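Local coordinates for protein TodX (PDB 3BS0) that forms an outer-membrane beta-barrel channel that takes up toluene, an aromatic hydrocarbon, into Pseudomonas putida, as the first step of its breakdown, at residues A[18-23]-A[236-241]; A[36-41]-A[140-145]; A[333-338]-A[353-358]. One frame throughout, in Å; residues are numbered along the deposited sequence.

Contact 1: A[18-23]-A[236-241]; sequences GTSSSY and GAMYNF
Met238 reaches Ser21 with its terminal methyl. Its CB leaves strand 233-240 toward the 18-23 loop, and CG stands between the backbone N and the carbonyl carbon (chi1 66°). The chain then bends at both following torsions: SD passes 4.5 Å from Ser20 OG, a loose approach, while CE is brought to 3.6 Å from Ser21 CA and 3.7 Å from Ser21 CB. The methyl thus rests on the carbon atoms of Ser21. Beside it the backbones run close, Ser22 CA 4.4 Å from Gly236 CA. Ser21 O receives a CA-H...O contact from Gly236 CA at 3.2 Å, with an angle of 159° at the hydrogen; a side chain at Gly236 would run into that oxygen and Ser22 CB. Ser22 OG lies near Gly236 N at an angle too poor for a bond, and gives a weak 3.4 Å hydrogen bond to Ser21 OG. The firmer partner of Ser21 OG is Asp298, on strand 293-302. The loop follows helix 11-15, whose Ser13 binds Thr19 O, and precedes the first long strand, 44-60. Strand 233-240 runs between strands 214-228 and 280-288 of the barrel wall; Ser22 touches the former at Thr226, and Tyr23 touches the latter at Ala286.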
loop_
_atom_site.group_PDB
_atom_site.type_symbol
_atom_site.label_atom_id
_atom_site.label_comp_id
_atom_site.label_asym_id
_atom_site.label_seq_id
_atom_site.Cartn_x
_atom_site.Cartn_y
_atom_site.Cartn_z
ATOM N N GLY A 18 5.647 -3.840 12.388
ATOM C CA GLY A 18 4.729 -4.585 11.549
ATOM C C GLY A 18 4.354 -5.924 12.138
ATOM O O GLY A 18 3.710 -6.744 11.492
ATOM N N THR A 19 4.752 -6.149 13.383
ATOM C CA THR A 19 4.440 -7.404 14.048
ATOM C C THR A 19 2.960 -7.414 14.440
ATOM O O THR A 19 2.404 -6.363 14.728
ATOM C CB THR A 19 5.322 -7.582 15.287
ATOM O OG1 THR A 19 5.018 -8.839 15.896
ATOM C CG2 THR A 19 5.091 -6.468 16.288
ATOM N N SER A 20 2.317 -8.583 14.445
ATOM C CA SER A 20 0.892 -8.637 14.788
ATOM C C SER A 20 0.285 -10.032 14.953
ATOM O O SER A 20 -0.907 -10.155 15.207
ATOM C CB SER A 20 0.077 -7.926 13.708
ATOM O OG SER A 20 -0.228 -8.812 12.628
ATOM N N SER A 21 1.078 -11.080 14.807
ATOM C CA SER A 21 0.537 -12.434 14.895
ATOM C C SER A 21 -0.193 -12.832 16.175
ATOM O O SER A 21 -1.097 -13.668 16.135
ATOM C CB SER A 21 1.647 -13.459 14.630
ATOM O OG SER A 21 2.665 -13.351 15.604
ATOM N N SER A 22 0.162 -12.248 17.314
ATOM C CA SER A 22 -0.515 -12.688 18.521
ATOM C C SER A 22 -0.506 -11.820 19.771
ATOM O O SER A 22 -0.252 -12.324 20.868
ATOM C CB SER A 22 0.009 -14.069 18.873
ATOM O OG SER A 22 1.418 -14.104 18.678
ATOM N N TYR A 23 -0.791 -10.530 19.618
ATOM C CA TYR A 23 -0.861 -9.632 20.766
ATOM C C TYR A 23 -1.823 -8.487 20.446
ATOM O O TYR A 23 -1.948 -8.101 19.283
ATOM C CB TYR A 23 0.539 -9.122 21.132
ATOM C CG TYR A 23 1.153 -8.109 20.202
ATOM C CD1 TYR A 23 0.990 -6.747 20.433
ATOM C CD2 TYR A 23 1.951 -8.507 19.121
ATOM C CE1 TYR A 23 1.612 -5.796 19.618
ATOM C CE2 TYR A 23 2.575 -7.571 18.295
ATOM C CZ TYR A 23 2.402 -6.214 18.549
ATOM O OH TYR A 23 2.990 -5.263 17.742
ATOM N N GLY A 236 1.035 -16.950 17.423
ATOM C CA GLY A 236 -0.041 -16.625 16.506
ATOM C C GLY A 236 0.200 -16.965 15.046
ATOM O O GLY A 236 1.331 -17.195 14.612
ATOM N N ALA A 237 -0.887 -16.985 14.283
ATOM C CA ALA A 237 -0.838 -17.289 12.866
ATOM C C ALA A 237 -2.153 -16.896 12.195
ATOM O O ALA A 237 -3.220 -16.950 12.813
ATOM C CB ALA A 237 -0.567 -18.770 12.666
ATOM N N MET A 238 -2.065 -16.497 10.929
ATOM C CA MET A 238 -3.240 -16.097 10.164
ATOM C C MET A 238 -3.022 -16.289 8.666
ATOM O O MET A 238 -1.922 -16.088 8.154
ATOM C CB MET A 238 -3.560 -14.629 10.421
ATOM C CG MET A 238 -2.500 -13.696 9.894
ATOM S SD MET A 238 -1.571 -12.844 11.177
ATOM C CE MET A 238 -0.871 -14.135 12.064
ATOM N N TYR A 239 -4.078 -16.675 7.967
ATOM C CA TYR A 239 -3.990 -16.862 6.535
ATOM C C TYR A 239 -4.843 -15.817 5.857
ATOM O O TYR A 239 -5.957 -15.551 6.288
ATOM C CB TYR A 239 -4.492 -18.238 6.133
ATOM C CG TYR A 239 -4.609 -18.395 4.642
ATOM C CD1 TYR A 239 -3.477 -18.381 3.828
ATOM C CD2 TYR A 239 -5.853 -18.569 4.039
ATOM C CE1 TYR A 239 -3.584 -18.548 2.437
ATOM C CE2 TYR A 239 -5.975 -18.733 2.652
ATOM C CZ TYR A 239 -4.838 -18.727 1.860
ATOM O OH TYR A 239 -4.957 -18.938 0.505
ATOM N N ASN A 240 -4.320 -15.240 4.783
ATOM C CA ASN A 240 -5.036 -14.214 4.049
ATOM C C ASN A 240 -5.415 -14.736 2.673
ATOM O O ASN A 240 -4.593 -15.342 1.989
ATOM C CB ASN A 240 -4.159 -12.969 3.926
ATOM C CG ASN A 240 -4.961 -11.701 3.836
ATOM O OD1 ASN A 240 -4.448 -10.619 4.087
ATOM N ND2 ASN A 240 -6.222 -11.823 3.470
ATOM N N PHE A 241 -6.664 -14.504 2.282
ATOM C CA PHE A 241 -7.176 -14.940 0.987
ATOM C C PHE A 241 -6.770 -14.007 -0.147
ATOM O O PHE A 241 -6.545 -12.817 0.067
ATOM C CB PHE A 241 -8.704 -15.038 1.034
ATOM C CG PHE A 241 -9.210 -16.318 1.630
ATOM C CD1 PHE A 241 -8.909 -16.659 2.943
ATOM C CD2 PHE A 241 -9.977 -17.196 0.869
ATOM C CE1 PHE A 241 -9.363 -17.859 3.493
ATOM C CE2 PHE A 241 -10.437 -18.400 1.410
ATOM C CZ PHE A 241 -10.126 -18.728 2.727
#

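Contact 2: A[36-41]-A[140-145]; sequences TLSFAP and GFSYQA
Ser38 and Ser142 meet through their hydroxyls, OG to OG at 3.3 Å, in a weak hydrogen bond that either could donate. The two side chains are turned differently: Ser38 OG lies anti to its carbonyl carbon, beside the backbone N (chi1 -83°), whereas Ser142 OG is anti to the backbone N (chi1 -167°). Ser142 OG is also hydrogen-bonded to Phe151 O and Pro34 O, two carbonyls that compete for its one proton, so the Ser38 bond is secondary. Gln144, two residues beyond Ser142, approaches Ser38 as well. Its CG starts anti to the backbone N, and a bend at chi2 (90°) turns CD toward Ser38; OE1 comes to rest 3.5 Å from Ser38 CB, and Gln144 CB lies 4.0 Å from Ser38 OG. One residue earlier, Leu37 CB touches Ser142 CB at 4.2 Å. Phe39 starts away from the strand, and Thr36 CA lies over one face of its ring, toward the rim. The turn is 3-10, held by Phe39 N to Thr36 O and Ala40 N to Leu37 O, both 3.0 Å. Across the contact, strand 129-143 ends in an inverse gamma turn centred on Gln144, with a weak bond from Ala145 N to Tyr143 O. Phe141 and Tyr143 point away from the 3-10 turn and meet Trp93, while Arg94 bonds weakly to Ala40 O and Pro41 O. An N-terminal segment packed inside against the wall in this way is consistent with the hatch that plugs FadL-family barrels.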
loop_
_atom_site.group_PDB
_atom_site.type_symbol
_atom_site.label_atom_id
_atom_site.label_comp_id
_atom_site.label_asym_id
_atom_site.label_seq_id
_atom_site.Cartn_x
_atom_site.Cartn_y
_atom_site.Cartn_z
ATOM N N THR A 36 -6.656 -11.839 17.506
ATOM C CA THR A 36 -6.054 -11.101 18.604
ATOM C C THR A 36 -7.055 -10.162 19.265
ATOM O O THR A 36 -6.760 -9.589 20.309
ATOM C CB THR A 36 -4.846 -10.244 18.158
ATOM O OG1 THR A 36 -5.182 -9.537 16.955
ATOM C CG2 THR A 36 -3.606 -11.100 17.951
ATOM N N LEU A 37 -8.232 -10.002 18.669
ATOM C CA LEU A 37 -9.214 -9.098 19.243
ATOM C C LEU A 37 -9.727 -9.611 20.584
ATOM O O LEU A 37 -10.295 -8.850 21.379
ATOM C CB LEU A 37 -10.390 -8.883 18.282
ATOM C CG LEU A 37 -10.101 -8.122 16.984
ATOM C CD1 LEU A 37 -11.377 -8.088 16.163
ATOM C CD2 LEU A 37 -9.590 -6.702 17.276
ATOM N N SER A 38 -9.522 -10.898 20.844
ATOM C CA SER A 38 -9.982 -11.468 22.103
ATOM C C SER A 38 -9.086 -11.043 23.256
ATOM O O SER A 38 -9.411 -11.275 24.424
ATOM C CB SER A 38 -10.065 -12.988 22.011
ATOM O OG SER A 38 -11.285 -13.385 21.418
ATOM N N PHE A 39 -7.970 -10.401 22.927
ATOM C CA PHE A 39 -7.052 -9.912 23.948
ATOM C C PHE A 39 -7.449 -8.478 24.282
ATOM O O PHE A 39 -6.735 -7.763 24.986
ATOM C CB PHE A 39 -5.601 -9.898 23.451
ATOM C CG PHE A 39 -5.111 -11.210 22.912
ATOM C CD1 PHE A 39 -5.788 -12.395 23.166
ATOM C CD2 PHE A 39 -3.962 -11.256 22.134
ATOM C CE1 PHE A 39 -5.326 -13.607 22.640
ATOM C CE2 PHE A 39 -3.499 -12.456 21.611
ATOM C CZ PHE A 39 -4.182 -13.631 21.860
ATOM N N ALA A 40 -8.583 -8.041 23.761
ATOM C CA ALA A 40 -9.017 -6.678 24.019
ATOM C C ALA A 40 -9.624 -6.511 25.411
ATOM O O ALA A 40 -10.246 -7.434 25.950
ATOM C CB ALA A 40 -10.023 -6.241 22.966
ATOM N N PRO A 41 -9.445 -5.321 26.009
ATOM C CA PRO A 41 -10.000 -5.076 27.336
ATOM C C PRO A 41 -11.520 -5.168 27.285
ATOM O O PRO A 41 -12.139 -4.849 26.265
ATOM C CB PRO A 41 -9.494 -3.677 27.673
ATOM C CG PRO A 41 -9.329 -3.037 26.336
ATOM C CD PRO A 41 -8.735 -4.134 25.507
ATOM N N GLY A 140 -15.783 -8.519 10.671
ATOM C CA GLY A 140 -15.139 -9.673 11.262
ATOM C C GLY A 140 -15.596 -10.011 12.656
ATOM O O GLY A 140 -16.319 -9.252 13.280
ATOM N N PHE A 141 -15.154 -11.165 13.139
ATOM C CA PHE A 141 -15.507 -11.638 14.468
ATOM C C PHE A 141 -14.318 -12.340 15.100
ATOM O O PHE A 141 -13.281 -12.537 14.471
ATOM C CB PHE A 141 -16.666 -12.622 14.380
ATOM C CG PHE A 141 -16.285 -13.950 13.798
ATOM C CD1 PHE A 141 -15.641 -14.910 14.573
ATOM C CD2 PHE A 141 -16.535 -14.231 12.466
ATOM C CE1 PHE A 141 -15.252 -16.129 14.026
ATOM C CE2 PHE A 141 -16.151 -15.443 11.914
ATOM C CZ PHE A 141 -15.508 -16.392 12.696
ATOM N N SER A 142 -14.492 -12.736 16.349
ATOM C CA SER A 142 -13.451 -13.432 17.079
ATOM C C SER A 142 -14.104 -14.209 18.215
ATOM O O SER A 142 -14.974 -13.688 18.912
ATOM C CB SER A 142 -12.437 -12.439 17.638
ATOM O OG SER A 142 -11.282 -13.113 18.096
ATOM N N TYR A 143 -13.688 -15.460 18.382
ATOM C CA TYR A 143 -14.230 -16.319 19.427
ATOM C C TYR A 143 -13.122 -16.860 20.314
ATOM O O TYR A 143 -12.110 -17.358 19.826
ATOM C CB TYR A 143 -15.004 -17.493 18.817
ATOM C CG TYR A 143 -15.729 -18.325 19.852
ATOM C CD1 TYR A 143 -16.679 -17.746 20.690
ATOM C CD2 TYR A 143 -15.457 -19.685 20.010
ATOM C CE1 TYR A 143 -17.343 -18.498 21.667
ATOM C CE2 TYR A 143 -16.114 -20.449 20.989
ATOM C CZ TYR A 143 -17.056 -19.848 21.816
ATOM O OH TYR A 143 -17.694 -20.571 22.808
ATOM N N GLN A 144 -13.311 -16.734 21.620
ATOM C CA GLN A 144 -12.354 -17.255 22.582
ATOM C C GLN A 144 -12.909 -18.650 22.853
ATOM O O GLN A 144 -13.559 -18.888 23.867
ATOM C CB GLN A 144 -12.372 -16.408 23.858
ATOM C CG GLN A 144 -11.376 -16.821 24.919
ATOM C CD GLN A 144 -10.041 -16.120 24.782
ATOM O OE1 GLN A 144 -9.955 -14.896 24.895
ATOM N NE2 GLN A 144 -8.986 -16.895 24.544
ATOM N N ALA A 145 -12.662 -19.558 21.912
ATOM C CA ALA A 145 -13.151 -20.931 21.989
ATOM C C ALA A 145 -12.775 -21.711 23.238
ATOM O O ALA A 145 -13.510 -22.625 23.636
ATOM C CB ALA A 145 -12.723 -21.711 20.751
#

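Contact 3: A[333-338]-A[353-358]; sequences ITVASI and GYSYAQ
In the beta hairpin of strands 333-343 and 348-356, Ala336 and Tyr356 form a hydrogen-bonded antiparallel pair. Ala336 N gives a 3.0 Å bond to Tyr356 O; the return bond from Tyr356 N to Ala336 O is weak, bent to 129° at the hydrogen. Ile338 and Tyr354 are joined more evenly: Ile338 N reaches Tyr354 O at 3.1 Å, and Tyr354 N reaches Ile338 O at 3.0 Å. Ile338 CG2 lies 4.1 Å from Tyr354 CB, the side chains crossing obliquely. Next to it, Tyr354 OH stands over one face of the Tyr356 ring, toward the rim, and Arg376 makes a cation-pi contact with that ring. The hairpin is part of the barrel wall: Ala336, Ile338 and the tyrosines line one face, Ser337 and Ser355 the other, where Ser337 OG binds Gly17 O and Val335 meets Leu6 of the N-terminal segment. Val335 CG1 packs against Ser355 OG. Ile333 is extended, CG1 anti to the backbone N (chi1 175°) and CD1 anti to CA (chi2 -171°); CG1 lies 3.4 Å from Gln358 O and CD1 3.9 Å from Ala357 CB. Ile333 also touches Trp304 and Tyr373. An alanine here would take away CG1 and CD1 and probably leave a gap beside Ala357 CB and the carbonyl of Gln358.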
loop_
_atom_site.group_PDB
_atom_site.type_symbol
_atom_site.label_atom_id
_atom_site.label_comp_id
_atom_site.label_asym_id
_atom_site.label_seq_id
_atom_site.Cartn_x
_atom_site.Cartn_y
_atom_site.Cartn_z
ATOM N N ILE A 333 7.564 -13.179 -1.436
ATOM C CA ILE A 333 8.431 -12.375 -0.572
ATOM C C ILE A 333 8.355 -12.852 0.879
ATOM O O ILE A 333 7.373 -13.461 1.291
ATOM C CB ILE A 333 8.060 -10.868 -0.615
ATOM C CG1 ILE A 333 8.909 -10.097 0.400
ATOM C CG2 ILE A 333 6.582 -10.677 -0.332
ATOM C CD1 ILE A 333 8.494 -8.657 0.602
ATOM N N THR A 334 9.396 -12.574 1.654
ATOM C CA THR A 334 9.415 -12.986 3.047
ATOM C C THR A 334 9.786 -11.830 3.966
ATOM O O THR A 334 10.783 -11.135 3.760
ATOM C CB THR A 334 10.394 -14.146 3.254
ATOM O OG1 THR A 334 9.985 -15.251 2.441
ATOM C CG2 THR A 334 10.413 -14.582 4.712
ATOM N N VAL A 335 8.972 -11.639 4.996
ATOM C CA VAL A 335 9.193 -10.561 5.942
ATOM C C VAL A 335 9.467 -11.068 7.366
ATOM O O VAL A 335 8.756 -11.937 7.880
ATOM C CB VAL A 335 7.972 -9.634 5.961
ATOM C CG1 VAL A 335 8.379 -8.246 6.429
ATOM C CG2 VAL A 335 7.339 -9.594 4.579
ATOM N N ALA A 336 10.508 -10.514 7.987
ATOM C CA ALA A 336 10.901 -10.870 9.350
ATOM C C ALA A 336 10.813 -9.615 10.217
ATOM O O ALA A 336 11.525 -8.638 9.977
ATOM C CB ALA A 336 12.319 -11.425 9.361
ATOM N N SER A 337 9.952 -9.654 11.229
ATOM C CA SER A 337 9.742 -8.508 12.105
ATOM C C SER A 337 9.888 -8.782 13.603
ATOM O O SER A 337 9.557 -9.859 14.090
ATOM C CB SER A 337 8.351 -7.933 11.830
ATOM O OG SER A 337 7.977 -6.985 12.811
ATOM N N ILE A 338 10.393 -7.789 14.323
ATOM C CA ILE A 338 10.562 -7.874 15.767
ATOM C C ILE A 338 10.109 -6.547 16.386
ATOM O O ILE A 338 10.373 -5.469 15.835
ATOM C CB ILE A 338 12.036 -8.138 16.170
ATOM C CG1 ILE A 338 12.156 -8.113 17.700
ATOM C CG2 ILE A 338 12.958 -7.103 15.524
ATOM C CD1 ILE A 338 13.573 -8.203 18.228
ATOM N N GLY A 353 10.672 -1.013 16.861
ATOM C CA GLY A 353 10.858 -2.266 16.158
ATOM C C GLY A 353 11.647 -2.191 14.865
ATOM O O GLY A 353 12.179 -1.142 14.492
ATOM N N TYR A 354 11.698 -3.324 14.169
ATOM C CA TYR A 354 12.424 -3.436 12.915
ATOM C C TYR A 354 11.812 -4.503 12.010
ATOM O O TYR A 354 11.343 -5.538 12.486
ATOM C CB TYR A 354 13.880 -3.800 13.202
ATOM C CG TYR A 354 14.700 -4.093 11.964
ATOM C CD1 TYR A 354 15.020 -3.077 11.062
ATOM C CD2 TYR A 354 15.171 -5.384 11.702
ATOM C CE1 TYR A 354 15.799 -3.334 9.925
ATOM C CE2 TYR A 354 15.944 -5.656 10.573
ATOM C CZ TYR A 354 16.257 -4.624 9.689
ATOM O OH TYR A 354 17.038 -4.870 8.580
ATOM N N SER A 355 11.822 -4.248 10.703
ATOM C CA SER A 355 11.295 -5.206 9.733
ATOM C C SER A 355 12.324 -5.453 8.623
ATOM O O SER A 355 13.142 -4.583 8.313
ATOM C CB SER A 355 9.990 -4.703 9.122
ATOM O OG SER A 355 9.414 -5.713 8.313
ATOM N N TYR A 356 12.269 -6.638 8.022
ATOM C CA TYR A 356 13.212 -7.006 6.973
ATOM C C TYR A 356 12.516 -7.744 5.843
ATOM O O TYR A 356 11.953 -8.818 6.046
ATOM C CB TYR A 356 14.306 -7.890 7.573
ATOM C CG TYR A 356 15.576 -8.000 6.760
ATOM C CD1 TYR A 356 16.733 -8.527 7.334
ATOM C CD2 TYR A 356 15.633 -7.576 5.429
ATOM C CE1 TYR A 356 17.919 -8.628 6.610
ATOM C CE2 TYR A 356 16.816 -7.674 4.694
ATOM C CZ TYR A 356 17.955 -8.201 5.295
ATOM O OH TYR A 356 19.138 -8.293 4.594
ATOM N N ALA A 357 12.563 -7.161 4.651
ATOM C CA ALA A 357 11.941 -7.751 3.472
ATOM C C ALA A 357 12.998 -8.354 2.553
ATOM O O ALA A 357 14.197 -8.262 2.827
ATOM C CB ALA A 357 11.144 -6.691 2.721
ATOM N N GLN A 358 12.548 -8.974 1.465
ATOM C CA GLN A 358 13.458 -9.591 0.506
ATOM C C GLN A 358 12.721 -9.994 -0.764
ATOM O O GLN A 358 12.011 -10.998 -0.788
ATOM C CB GLN A 358 14.121 -10.825 1.121
ATOM C CG GLN A 358 15.583 -10.999 0.729
ATOM C CD GLN A 358 16.251 -12.146 1.472
ATOM O OE1 GLN A 358 17.478 -12.162 1.648
ATOM N NE2 GLN A 358 15.448 -13.116 1.906
#

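Overall arrangement
Contact 1 lies between the other two: its centre is about 13 Å from each of theirs, which are about 26 Å apart. It touches both, Ser22 and Tyr23 packing on Thr36 and Phe39 of contact 2, and Gly18 and Thr19 on Ser337 of contact 3. Along the chain both segments of contact 2 fall between those of contact 1, and contact 3 follows. In contacts 1 and 2 the N-terminal section ahead of strand 44-60 is pressed against strands 233-240 and 129-143, whereas contact 3 pairs two neighbouring wall strands. Contacts 1 and 2 tie that section to separate wall strands, and the touch on Ser337 adds the contact 3 hairpin, consistent with a FadL-type plug.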